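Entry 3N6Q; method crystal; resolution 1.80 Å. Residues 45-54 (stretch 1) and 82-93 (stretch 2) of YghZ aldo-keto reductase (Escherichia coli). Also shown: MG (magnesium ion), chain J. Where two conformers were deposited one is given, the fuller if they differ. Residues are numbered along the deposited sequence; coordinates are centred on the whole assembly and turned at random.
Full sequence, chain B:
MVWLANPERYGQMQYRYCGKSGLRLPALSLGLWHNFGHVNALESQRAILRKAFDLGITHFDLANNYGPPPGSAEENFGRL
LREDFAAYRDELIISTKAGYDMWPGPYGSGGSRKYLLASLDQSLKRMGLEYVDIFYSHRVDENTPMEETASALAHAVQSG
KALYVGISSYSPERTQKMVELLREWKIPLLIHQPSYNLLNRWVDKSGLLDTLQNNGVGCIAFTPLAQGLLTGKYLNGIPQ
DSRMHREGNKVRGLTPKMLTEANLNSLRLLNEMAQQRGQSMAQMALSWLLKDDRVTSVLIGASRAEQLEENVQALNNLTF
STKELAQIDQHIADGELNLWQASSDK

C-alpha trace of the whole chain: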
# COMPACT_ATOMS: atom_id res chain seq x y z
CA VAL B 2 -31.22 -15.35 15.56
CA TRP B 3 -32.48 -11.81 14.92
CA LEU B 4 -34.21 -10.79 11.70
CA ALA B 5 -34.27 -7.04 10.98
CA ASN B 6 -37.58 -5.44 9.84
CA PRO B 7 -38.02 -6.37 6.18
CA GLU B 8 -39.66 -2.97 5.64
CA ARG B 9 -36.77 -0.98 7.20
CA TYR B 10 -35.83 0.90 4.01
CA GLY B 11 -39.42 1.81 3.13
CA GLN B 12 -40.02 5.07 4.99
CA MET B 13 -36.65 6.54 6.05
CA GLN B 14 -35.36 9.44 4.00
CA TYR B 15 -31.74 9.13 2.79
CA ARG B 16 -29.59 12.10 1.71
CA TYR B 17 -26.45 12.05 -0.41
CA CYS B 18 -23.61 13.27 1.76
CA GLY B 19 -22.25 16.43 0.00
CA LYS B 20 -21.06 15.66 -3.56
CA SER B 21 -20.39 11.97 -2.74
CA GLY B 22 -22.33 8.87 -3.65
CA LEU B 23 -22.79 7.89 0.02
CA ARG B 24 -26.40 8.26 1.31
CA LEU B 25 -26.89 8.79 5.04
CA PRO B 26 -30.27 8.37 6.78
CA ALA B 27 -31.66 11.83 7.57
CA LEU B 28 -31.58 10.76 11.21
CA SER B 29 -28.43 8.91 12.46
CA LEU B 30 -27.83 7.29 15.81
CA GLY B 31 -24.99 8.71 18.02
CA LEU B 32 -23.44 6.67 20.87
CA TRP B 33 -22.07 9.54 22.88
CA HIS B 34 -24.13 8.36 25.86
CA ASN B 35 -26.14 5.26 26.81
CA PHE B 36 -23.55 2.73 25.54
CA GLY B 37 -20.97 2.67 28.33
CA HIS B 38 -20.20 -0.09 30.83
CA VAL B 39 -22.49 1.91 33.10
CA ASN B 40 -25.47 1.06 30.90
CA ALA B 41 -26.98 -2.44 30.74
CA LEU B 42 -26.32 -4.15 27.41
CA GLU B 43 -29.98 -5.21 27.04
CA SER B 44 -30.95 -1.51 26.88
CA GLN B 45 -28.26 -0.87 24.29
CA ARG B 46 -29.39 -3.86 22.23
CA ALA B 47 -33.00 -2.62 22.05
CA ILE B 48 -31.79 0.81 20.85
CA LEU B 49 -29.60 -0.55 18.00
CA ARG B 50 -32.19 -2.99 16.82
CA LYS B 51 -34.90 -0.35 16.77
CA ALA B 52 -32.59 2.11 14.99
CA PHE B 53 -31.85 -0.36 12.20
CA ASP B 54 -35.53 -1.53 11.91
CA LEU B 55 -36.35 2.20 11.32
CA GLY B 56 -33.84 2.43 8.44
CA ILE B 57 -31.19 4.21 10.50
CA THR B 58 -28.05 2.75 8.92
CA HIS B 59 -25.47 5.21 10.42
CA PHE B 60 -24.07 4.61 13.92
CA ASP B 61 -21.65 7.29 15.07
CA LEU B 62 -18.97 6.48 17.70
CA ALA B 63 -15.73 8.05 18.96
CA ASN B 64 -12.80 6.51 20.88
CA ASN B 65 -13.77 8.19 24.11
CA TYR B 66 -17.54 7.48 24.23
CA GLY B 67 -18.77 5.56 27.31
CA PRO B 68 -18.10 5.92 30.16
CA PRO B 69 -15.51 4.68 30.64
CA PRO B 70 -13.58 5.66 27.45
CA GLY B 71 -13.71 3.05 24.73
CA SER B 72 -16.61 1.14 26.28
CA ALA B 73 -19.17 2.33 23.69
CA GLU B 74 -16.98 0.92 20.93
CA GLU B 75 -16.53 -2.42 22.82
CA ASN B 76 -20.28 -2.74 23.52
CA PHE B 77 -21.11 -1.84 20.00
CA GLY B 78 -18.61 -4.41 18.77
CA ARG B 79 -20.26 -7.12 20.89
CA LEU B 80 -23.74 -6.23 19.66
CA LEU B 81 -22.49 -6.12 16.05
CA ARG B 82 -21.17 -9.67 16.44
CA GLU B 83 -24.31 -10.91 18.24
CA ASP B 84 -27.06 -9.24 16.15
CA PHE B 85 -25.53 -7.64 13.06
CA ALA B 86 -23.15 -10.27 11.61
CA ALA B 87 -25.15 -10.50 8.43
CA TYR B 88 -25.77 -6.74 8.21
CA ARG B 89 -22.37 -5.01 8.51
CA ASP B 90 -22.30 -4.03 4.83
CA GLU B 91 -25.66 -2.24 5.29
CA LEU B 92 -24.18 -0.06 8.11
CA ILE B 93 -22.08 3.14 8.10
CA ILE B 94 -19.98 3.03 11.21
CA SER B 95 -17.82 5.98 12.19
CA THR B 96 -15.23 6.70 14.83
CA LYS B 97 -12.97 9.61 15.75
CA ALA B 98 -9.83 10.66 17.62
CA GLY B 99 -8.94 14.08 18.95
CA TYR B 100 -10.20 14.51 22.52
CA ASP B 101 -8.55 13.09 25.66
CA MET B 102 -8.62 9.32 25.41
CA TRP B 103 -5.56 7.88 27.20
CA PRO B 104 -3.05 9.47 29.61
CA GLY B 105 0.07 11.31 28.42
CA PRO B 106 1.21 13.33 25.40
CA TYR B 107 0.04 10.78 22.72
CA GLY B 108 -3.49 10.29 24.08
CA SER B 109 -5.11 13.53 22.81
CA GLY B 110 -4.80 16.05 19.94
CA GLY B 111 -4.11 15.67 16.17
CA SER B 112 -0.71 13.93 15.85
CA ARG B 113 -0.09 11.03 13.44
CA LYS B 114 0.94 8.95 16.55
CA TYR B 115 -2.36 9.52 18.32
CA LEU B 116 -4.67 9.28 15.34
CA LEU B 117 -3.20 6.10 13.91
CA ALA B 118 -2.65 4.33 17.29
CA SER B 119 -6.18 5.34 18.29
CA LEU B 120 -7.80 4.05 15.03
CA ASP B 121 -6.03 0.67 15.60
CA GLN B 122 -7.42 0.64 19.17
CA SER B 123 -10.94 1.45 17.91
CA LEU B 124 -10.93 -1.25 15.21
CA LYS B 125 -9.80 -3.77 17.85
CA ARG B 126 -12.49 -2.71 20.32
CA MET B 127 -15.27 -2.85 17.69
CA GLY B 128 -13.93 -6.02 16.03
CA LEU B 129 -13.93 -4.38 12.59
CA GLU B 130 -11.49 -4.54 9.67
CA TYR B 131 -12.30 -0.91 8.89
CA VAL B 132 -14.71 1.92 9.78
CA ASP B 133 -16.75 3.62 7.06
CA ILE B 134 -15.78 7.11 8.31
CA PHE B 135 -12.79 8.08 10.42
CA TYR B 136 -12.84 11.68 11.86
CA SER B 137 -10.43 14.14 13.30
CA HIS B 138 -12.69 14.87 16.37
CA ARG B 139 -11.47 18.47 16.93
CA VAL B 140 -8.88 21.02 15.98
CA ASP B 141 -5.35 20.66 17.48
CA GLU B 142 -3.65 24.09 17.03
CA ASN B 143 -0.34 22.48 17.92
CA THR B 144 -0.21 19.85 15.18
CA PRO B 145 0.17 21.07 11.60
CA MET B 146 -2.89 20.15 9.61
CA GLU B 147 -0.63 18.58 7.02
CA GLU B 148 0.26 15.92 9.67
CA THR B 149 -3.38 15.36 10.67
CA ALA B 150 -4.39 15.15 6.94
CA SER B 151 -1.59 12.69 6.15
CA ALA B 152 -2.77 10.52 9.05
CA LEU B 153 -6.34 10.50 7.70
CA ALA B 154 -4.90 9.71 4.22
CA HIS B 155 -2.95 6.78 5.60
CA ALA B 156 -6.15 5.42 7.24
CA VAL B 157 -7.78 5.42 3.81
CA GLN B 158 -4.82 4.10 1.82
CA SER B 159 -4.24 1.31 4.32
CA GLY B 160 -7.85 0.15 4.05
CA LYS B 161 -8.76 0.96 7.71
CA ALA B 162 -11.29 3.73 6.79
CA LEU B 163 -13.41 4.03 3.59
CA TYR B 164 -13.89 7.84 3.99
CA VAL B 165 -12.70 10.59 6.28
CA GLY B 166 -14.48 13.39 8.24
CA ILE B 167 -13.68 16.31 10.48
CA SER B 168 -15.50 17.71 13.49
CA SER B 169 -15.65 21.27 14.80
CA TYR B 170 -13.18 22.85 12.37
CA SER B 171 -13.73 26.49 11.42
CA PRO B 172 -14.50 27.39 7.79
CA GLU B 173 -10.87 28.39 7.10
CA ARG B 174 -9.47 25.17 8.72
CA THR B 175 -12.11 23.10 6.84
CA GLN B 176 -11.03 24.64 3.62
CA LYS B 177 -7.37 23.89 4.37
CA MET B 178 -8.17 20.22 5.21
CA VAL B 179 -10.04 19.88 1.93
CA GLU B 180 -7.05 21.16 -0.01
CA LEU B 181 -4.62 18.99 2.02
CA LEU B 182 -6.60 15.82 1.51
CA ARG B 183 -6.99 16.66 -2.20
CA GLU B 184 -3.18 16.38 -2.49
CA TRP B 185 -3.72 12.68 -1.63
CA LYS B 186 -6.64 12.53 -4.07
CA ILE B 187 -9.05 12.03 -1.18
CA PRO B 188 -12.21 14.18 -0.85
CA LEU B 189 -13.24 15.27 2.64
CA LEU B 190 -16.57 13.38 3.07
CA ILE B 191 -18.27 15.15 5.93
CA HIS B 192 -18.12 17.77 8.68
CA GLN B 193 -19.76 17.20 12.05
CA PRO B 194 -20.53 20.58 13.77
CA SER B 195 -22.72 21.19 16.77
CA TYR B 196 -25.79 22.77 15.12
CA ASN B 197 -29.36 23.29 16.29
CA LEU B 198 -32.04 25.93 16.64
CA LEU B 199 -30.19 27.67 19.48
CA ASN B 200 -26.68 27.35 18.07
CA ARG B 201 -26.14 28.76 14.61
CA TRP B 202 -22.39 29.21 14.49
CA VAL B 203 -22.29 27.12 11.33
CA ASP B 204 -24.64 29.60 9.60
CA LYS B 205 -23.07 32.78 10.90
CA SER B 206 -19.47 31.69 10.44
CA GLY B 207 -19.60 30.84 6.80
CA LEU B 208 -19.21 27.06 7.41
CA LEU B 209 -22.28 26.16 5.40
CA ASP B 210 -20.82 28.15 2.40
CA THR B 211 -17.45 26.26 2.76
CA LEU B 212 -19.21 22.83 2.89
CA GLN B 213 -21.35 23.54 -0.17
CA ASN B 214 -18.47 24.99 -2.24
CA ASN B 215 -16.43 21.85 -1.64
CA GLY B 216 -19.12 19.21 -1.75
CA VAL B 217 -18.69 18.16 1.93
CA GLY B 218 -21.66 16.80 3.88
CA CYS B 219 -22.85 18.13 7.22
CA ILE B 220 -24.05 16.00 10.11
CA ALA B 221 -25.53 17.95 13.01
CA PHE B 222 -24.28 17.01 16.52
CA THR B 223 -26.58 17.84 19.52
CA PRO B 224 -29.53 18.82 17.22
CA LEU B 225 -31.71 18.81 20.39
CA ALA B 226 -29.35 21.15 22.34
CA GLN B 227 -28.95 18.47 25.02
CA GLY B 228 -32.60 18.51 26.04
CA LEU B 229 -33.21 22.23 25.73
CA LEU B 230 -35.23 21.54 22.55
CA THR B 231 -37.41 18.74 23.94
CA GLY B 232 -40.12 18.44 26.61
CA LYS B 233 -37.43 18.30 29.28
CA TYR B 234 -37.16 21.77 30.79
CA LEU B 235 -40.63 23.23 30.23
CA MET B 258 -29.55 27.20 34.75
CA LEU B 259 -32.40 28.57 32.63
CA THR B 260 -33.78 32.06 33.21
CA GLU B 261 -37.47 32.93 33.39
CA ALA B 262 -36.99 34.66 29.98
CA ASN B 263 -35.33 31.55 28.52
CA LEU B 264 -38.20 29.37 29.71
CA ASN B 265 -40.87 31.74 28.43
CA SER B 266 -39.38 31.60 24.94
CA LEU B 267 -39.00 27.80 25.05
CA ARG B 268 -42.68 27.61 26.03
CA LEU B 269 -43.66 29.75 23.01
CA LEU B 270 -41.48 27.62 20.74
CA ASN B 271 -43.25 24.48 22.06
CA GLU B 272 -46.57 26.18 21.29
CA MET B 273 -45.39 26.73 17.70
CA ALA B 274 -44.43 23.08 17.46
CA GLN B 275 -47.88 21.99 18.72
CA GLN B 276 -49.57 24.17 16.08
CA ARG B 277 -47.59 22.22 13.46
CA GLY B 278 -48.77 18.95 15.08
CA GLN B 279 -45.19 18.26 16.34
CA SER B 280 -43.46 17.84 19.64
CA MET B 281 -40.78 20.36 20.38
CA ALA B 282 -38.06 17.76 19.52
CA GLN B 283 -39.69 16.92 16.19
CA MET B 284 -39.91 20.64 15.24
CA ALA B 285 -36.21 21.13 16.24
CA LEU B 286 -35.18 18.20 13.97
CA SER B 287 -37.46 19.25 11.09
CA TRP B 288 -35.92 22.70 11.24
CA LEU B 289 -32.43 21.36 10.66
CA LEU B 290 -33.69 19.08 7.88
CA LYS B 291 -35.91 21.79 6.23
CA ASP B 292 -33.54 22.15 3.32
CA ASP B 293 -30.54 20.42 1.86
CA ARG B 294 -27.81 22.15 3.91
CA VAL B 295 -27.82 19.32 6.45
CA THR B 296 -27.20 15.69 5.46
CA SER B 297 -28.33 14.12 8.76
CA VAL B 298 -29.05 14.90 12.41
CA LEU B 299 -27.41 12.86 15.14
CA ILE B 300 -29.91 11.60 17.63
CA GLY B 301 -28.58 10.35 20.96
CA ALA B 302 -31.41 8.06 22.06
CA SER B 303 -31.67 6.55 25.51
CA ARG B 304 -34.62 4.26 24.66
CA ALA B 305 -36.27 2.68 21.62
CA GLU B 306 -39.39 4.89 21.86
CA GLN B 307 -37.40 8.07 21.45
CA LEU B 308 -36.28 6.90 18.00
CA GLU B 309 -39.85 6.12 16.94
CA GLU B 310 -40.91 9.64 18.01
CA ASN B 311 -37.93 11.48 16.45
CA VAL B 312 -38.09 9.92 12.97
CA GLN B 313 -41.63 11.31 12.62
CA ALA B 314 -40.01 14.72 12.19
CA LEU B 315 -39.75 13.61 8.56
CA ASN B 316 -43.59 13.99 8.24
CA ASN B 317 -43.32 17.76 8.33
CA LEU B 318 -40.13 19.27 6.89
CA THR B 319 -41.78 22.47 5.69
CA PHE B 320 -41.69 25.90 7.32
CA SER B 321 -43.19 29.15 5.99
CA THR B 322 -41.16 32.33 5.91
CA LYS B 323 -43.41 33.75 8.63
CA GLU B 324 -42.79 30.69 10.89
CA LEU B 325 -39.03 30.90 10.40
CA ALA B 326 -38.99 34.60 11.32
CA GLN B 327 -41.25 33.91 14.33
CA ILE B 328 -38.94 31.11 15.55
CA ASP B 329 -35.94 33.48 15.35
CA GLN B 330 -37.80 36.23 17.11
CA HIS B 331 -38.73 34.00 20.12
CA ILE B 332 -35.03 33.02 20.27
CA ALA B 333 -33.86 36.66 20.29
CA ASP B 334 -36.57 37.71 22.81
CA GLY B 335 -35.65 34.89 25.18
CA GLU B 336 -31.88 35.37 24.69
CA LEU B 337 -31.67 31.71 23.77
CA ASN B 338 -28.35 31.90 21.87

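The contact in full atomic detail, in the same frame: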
# COMPACT_ATOMS: atom_id res chain seq x y z
N GLN B 45 -28.98 -1.16 25.54
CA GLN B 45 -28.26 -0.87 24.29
C GLN B 45 -28.78 -1.70 23.10
O GLN B 45 -28.91 -1.21 21.97
CB GLN B 45 -26.75 -1.11 24.52
CG GLN B 45 -26.15 -0.36 25.70
CD GLN B 45 -24.66 -0.65 25.78
OE1 GLN B 45 -24.02 -0.88 24.75
NE2 GLN B 45 -24.10 -0.65 26.97
N ARG B 46 -29.03 -2.99 23.31
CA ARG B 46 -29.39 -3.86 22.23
C ARG B 46 -30.72 -3.41 21.63
O ARG B 46 -30.89 -3.44 20.41
CB ARG B 46 -29.58 -5.33 22.74
CG ARG B 46 -30.05 -6.25 21.63
CD ARG B 46 -30.41 -7.66 22.17
NE ARG B 46 -29.47 -8.11 23.18
CZ ARG B 46 -28.30 -8.67 22.92
NH1 ARG B 46 -27.90 -8.84 21.65
NH2 ARG B 46 -27.54 -9.06 23.95
N ALA B 47 -31.64 -3.03 22.49
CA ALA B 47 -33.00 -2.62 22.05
C ALA B 47 -32.92 -1.35 21.19
O ALA B 47 -33.64 -1.25 20.12
CB ALA B 47 -33.87 -2.39 23.24
N ILE B 48 -32.09 -0.40 21.63
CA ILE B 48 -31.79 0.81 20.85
C ILE B 48 -31.22 0.52 19.46
O ILE B 48 -31.73 1.08 18.45
CB ILE B 48 -30.95 1.87 21.63
CG1 ILE B 48 -31.62 2.28 22.98
CG2 ILE B 48 -30.67 3.07 20.67
CD1 ILE B 48 -30.69 2.86 24.05
N LEU B 49 -30.16 -0.29 19.33
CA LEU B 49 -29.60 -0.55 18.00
C LEU B 49 -30.58 -1.24 17.09
O LEU B 49 -30.59 -1.02 15.83
CB LEU B 49 -28.29 -1.39 18.06
CG LEU B 49 -27.18 -0.73 18.91
CD1 LEU B 49 -25.90 -1.61 18.92
CD2 LEU B 49 -26.77 0.64 18.30
N ARG B 50 -31.29 -2.22 17.66
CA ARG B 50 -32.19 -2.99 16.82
C ARG B 50 -33.33 -2.11 16.30
O ARG B 50 -33.72 -2.22 15.16
CB ARG B 50 -32.83 -4.14 17.61
CG ARG B 50 -31.83 -5.28 17.89
CD ARG B 50 -32.60 -6.42 18.60
NE ARG B 50 -31.78 -7.63 18.76
CZ ARG B 50 -32.26 -8.80 19.16
NH1 ARG B 50 -33.56 -8.92 19.47
NH2 ARG B 50 -31.45 -9.85 19.32
N LYS B 51 -33.85 -1.28 17.17
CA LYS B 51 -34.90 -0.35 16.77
C LYS B 51 -34.39 0.63 15.73
O LYS B 51 -35.05 0.82 14.67
CB LYS B 51 -35.48 0.38 18.00
CG LYS B 51 -36.52 1.50 17.66
CD LYS B 51 -37.76 0.87 16.97
CE LYS B 51 -38.51 -0.03 17.95
NZ LYS B 51 -39.85 -0.48 17.44
N ALA B 52 -33.19 1.21 15.98
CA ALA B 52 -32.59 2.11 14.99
C ALA B 52 -32.57 1.49 13.60
O ALA B 52 -33.07 2.07 12.62
CB ALA B 52 -31.16 2.52 15.42
N PHE B 53 -32.01 0.28 13.50
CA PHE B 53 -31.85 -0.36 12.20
C PHE B 53 -33.21 -0.76 11.58
O PHE B 53 -33.38 -0.64 10.37
CB PHE B 53 -30.94 -1.58 12.34
CG PHE B 53 -30.51 -2.18 11.03
CD1 PHE B 53 -29.84 -1.41 10.08
CD2 PHE B 53 -30.80 -3.52 10.74
CE1 PHE B 53 -29.41 -1.96 8.84
CE2 PHE B 53 -30.33 -4.11 9.49
CZ PHE B 53 -29.65 -3.34 8.56
N ASP B 54 -34.15 -1.20 12.42
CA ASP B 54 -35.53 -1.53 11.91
C ASP B 54 -36.24 -0.26 11.38
O ASP B 54 -37.19 -0.36 10.58
CB ASP B 54 -36.34 -2.10 13.04
CG ASP B 54 -36.02 -3.58 13.31
OD1 ASP B 54 -35.40 -4.25 12.48
OD2 ASP B 54 -36.54 -4.04 14.30
N ARG B 82 -21.43 -8.24 16.59
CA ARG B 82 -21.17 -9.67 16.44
C ARG B 82 -22.41 -10.49 16.76
O ARG B 82 -22.69 -11.48 16.09
CB ARG B 82 -19.96 -10.13 17.28
CG ARG B 82 -18.62 -9.74 16.67
CD ARG B 82 -17.39 -10.16 17.52
NE ARG B 82 -17.49 -9.77 18.92
CZ ARG B 82 -16.84 -8.75 19.47
NH1 ARG B 82 -16.01 -8.00 18.75
NH2 ARG B 82 -16.99 -8.49 20.74
N GLU B 83 -23.15 -10.12 17.80
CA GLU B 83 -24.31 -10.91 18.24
C GLU B 83 -25.50 -10.77 17.28
O GLU B 83 -26.10 -11.78 16.85
CB GLU B 83 -24.75 -10.58 19.68
CG GLU B 83 -23.88 -11.24 20.80
CD GLU B 83 -24.47 -11.09 22.20
OE1 GLU B 83 -25.55 -10.48 22.29
OE2 GLU B 83 -23.92 -11.67 23.20
N ASP B 84 -25.79 -9.52 16.85
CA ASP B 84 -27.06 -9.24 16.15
C ASP B 84 -26.89 -8.76 14.71
O ASP B 84 -27.88 -8.75 13.95
CB ASP B 84 -27.83 -8.17 16.92
CG ASP B 84 -28.45 -8.70 18.22
OD1 ASP B 84 -28.58 -9.94 18.40
OD2 ASP B 84 -28.88 -7.85 19.02
N PHE B 85 -25.70 -8.28 14.35
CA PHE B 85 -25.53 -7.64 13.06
C PHE B 85 -24.47 -8.30 12.19
O PHE B 85 -24.05 -7.72 11.24
CB PHE B 85 -25.23 -6.13 13.21
CG PHE B 85 -26.35 -5.33 13.79
CD1 PHE B 85 -27.16 -4.56 12.95
CD2 PHE B 85 -26.50 -5.21 15.16
CE1 PHE B 85 -28.17 -3.78 13.48
CE2 PHE B 85 -27.49 -4.42 15.72
CZ PHE B 85 -28.36 -3.73 14.87
N ALA B 86 -24.13 -9.56 12.45
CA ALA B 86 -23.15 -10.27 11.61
C ALA B 86 -23.52 -10.37 10.15
O ALA B 86 -22.65 -10.36 9.28
CB ALA B 86 -22.85 -11.68 12.18
N ALA B 87 -24.80 -10.45 9.83
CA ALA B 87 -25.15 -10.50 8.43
C ALA B 87 -25.38 -9.10 7.84
O ALA B 87 -25.71 -8.99 6.66
CB ALA B 87 -26.39 -11.37 8.22
N TYR B 88 -25.27 -8.06 8.67
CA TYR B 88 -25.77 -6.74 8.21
C TYR B 88 -24.66 -5.68 8.19
O TYR B 88 -24.97 -4.49 8.00
CB TYR B 88 -26.86 -6.20 9.15
CG TYR B 88 -28.14 -7.04 9.16
CD1 TYR B 88 -28.84 -7.29 7.97
CD2 TYR B 88 -28.65 -7.51 10.36
CE1 TYR B 88 -30.02 -8.08 7.98
CE2 TYR B 88 -29.83 -8.29 10.39
CZ TYR B 88 -30.51 -8.53 9.21
OH TYR B 88 -31.67 -9.29 9.27
N ARG B 89 -23.40 -6.06 8.43
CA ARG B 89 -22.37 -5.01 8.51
C ARG B 89 -22.29 -4.15 7.25
O ARG B 89 -22.00 -2.92 7.33
CB ARG B 89 -20.98 -5.58 8.86
CG ARG B 89 -20.00 -4.50 9.25
CD ARG B 89 -19.13 -4.11 8.06
NE ARG B 89 -18.16 -3.03 8.37
CZ ARG B 89 -18.43 -1.72 8.35
NH1 ARG B 89 -19.70 -1.25 8.16
NH2 ARG B 89 -17.43 -0.84 8.59
N ASP B 90 -22.47 -4.77 6.08
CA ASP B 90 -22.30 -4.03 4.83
C ASP B 90 -23.52 -3.13 4.49
O ASP B 90 -23.48 -2.39 3.50
CB ASP B 90 -21.97 -4.98 3.64
CG ASP B 90 -20.59 -5.70 3.85
OD1 ASP B 90 -19.76 -5.21 4.69
OD2 ASP B 90 -20.29 -6.63 3.09
N GLU B 91 -24.52 -3.17 5.34
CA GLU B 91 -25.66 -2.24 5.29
C GLU B 91 -25.48 -1.06 6.27
O GLU B 91 -26.42 -0.27 6.43
CB GLU B 91 -26.94 -3.02 5.63
CG GLU B 91 -27.32 -3.91 4.44
CD GLU B 91 -28.45 -4.86 4.74
OE1 GLU B 91 -29.53 -4.43 5.14
OE2 GLU B 91 -28.25 -6.07 4.52
N LEU B 92 -24.38 -1.06 7.06
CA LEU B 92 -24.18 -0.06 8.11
C LEU B 92 -23.06 0.91 7.75
O LEU B 92 -22.07 0.50 7.11
CB LEU B 92 -23.77 -0.71 9.46
CG LEU B 92 -24.77 -1.74 9.99
CD1 LEU B 92 -24.24 -2.20 11.40
CD2 LEU B 92 -26.18 -1.10 10.13
N ILE B 93 -23.20 2.16 8.17
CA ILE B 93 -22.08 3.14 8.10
C ILE B 93 -21.65 3.44 9.51
O ILE B 93 -22.42 3.92 10.34
CB ILE B 93 -22.52 4.47 7.40
CG1 ILE B 93 -23.11 4.19 6.04
CG2 ILE B 93 -21.33 5.52 7.38
CD1 ILE B 93 -22.07 3.53 5.03
MG MG J . -24.63 -11.97 24.86
O HOH W 1 -28.31 -4.87 19.09

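How do the two backbones meet? Stretch 1 is helical throughout, with each amide from Leu49 to Asp54 bonded to the carbonyl four residues back. Stretch 2 enters as the last part of a helix, leaves helical geometry at Phe85 and continues through turns and a short 3-10 segment ending at Glu91 before Ile93 enters a strand. The turns are pinned locally, Tyr88 N donating to Phe85 O at 2.9 Å and Glu91 N to Tyr88 O at 3.0 Å. The stretches do not touch backbone to backbone: the CA atoms of Arg50 and Asp84 are 8.1 Å apart and those of Phe53 and Leu92 8.7 Å, so side chains fill the gap.

What holds the charged end together? Arg46 and Arg50, one helical turn apart, both reach Asp84. Their CA-to-CB bonds point sideways, but their long side chains bring the guanidinium groups nearer. Arg50 grips the carboxylate with two hydrogen bonds, NE to Asp84 OD2 at 2.9 Å and NH2 to Asp84 OD1 at 3.0 Å, while Arg46 NH1 donates to Asp84 OD2 at 3.0 Å. Asp84 is buried, and two arginines, both forming salt bridges with it, compensate its charge. A water donates to Arg46 O at 3.2 Å and to Asp84 OD2 at 3.0 Å.

Why does Glu83 join in? Its longer side chain extends to Arg46, where Glu83 OE1 accepts from NH1 at 2.9 Å and from NH2 at 3.0 Å. Both acidic groups lie at the edge of the Arg46 guanidinium, near its plane, where N-H groups point outward. Glu83 OE2 binds the magnesium ion MG at 1.8 Å.

What packs the apolar end? Phe53, with 115 Å² covered by stretch 2, sits among Phe85, Tyr88, Glu91 and Leu92. Phe85 directs its edge toward the Phe53 face in an offset edge-to-face pair, centroids 5.6 Å apart and planes at 69°; its CE1 also lies 3.7 Å from Phe53 CB. Its edge reaches Leu49 too, with Phe85 CE2 3.9 Å from Leu49 CB. Phe53 CE2 lies over one face of the Tyr88 ring, 3.7 Å from Tyr88 CG, and Phe53 CE1 meets Leu92 CD2 at 3.6 Å. The rings of Phe53 and Phe85 and the branched Leu92 suit this buried place; Tyr88, partly exposed, adds a ring face while its OH bonds elsewhere in the structure. Glu91 OE1 approaches the ring edge, 3.6 Å from Phe53 CZ, and is hydrogen-bonded elsewhere.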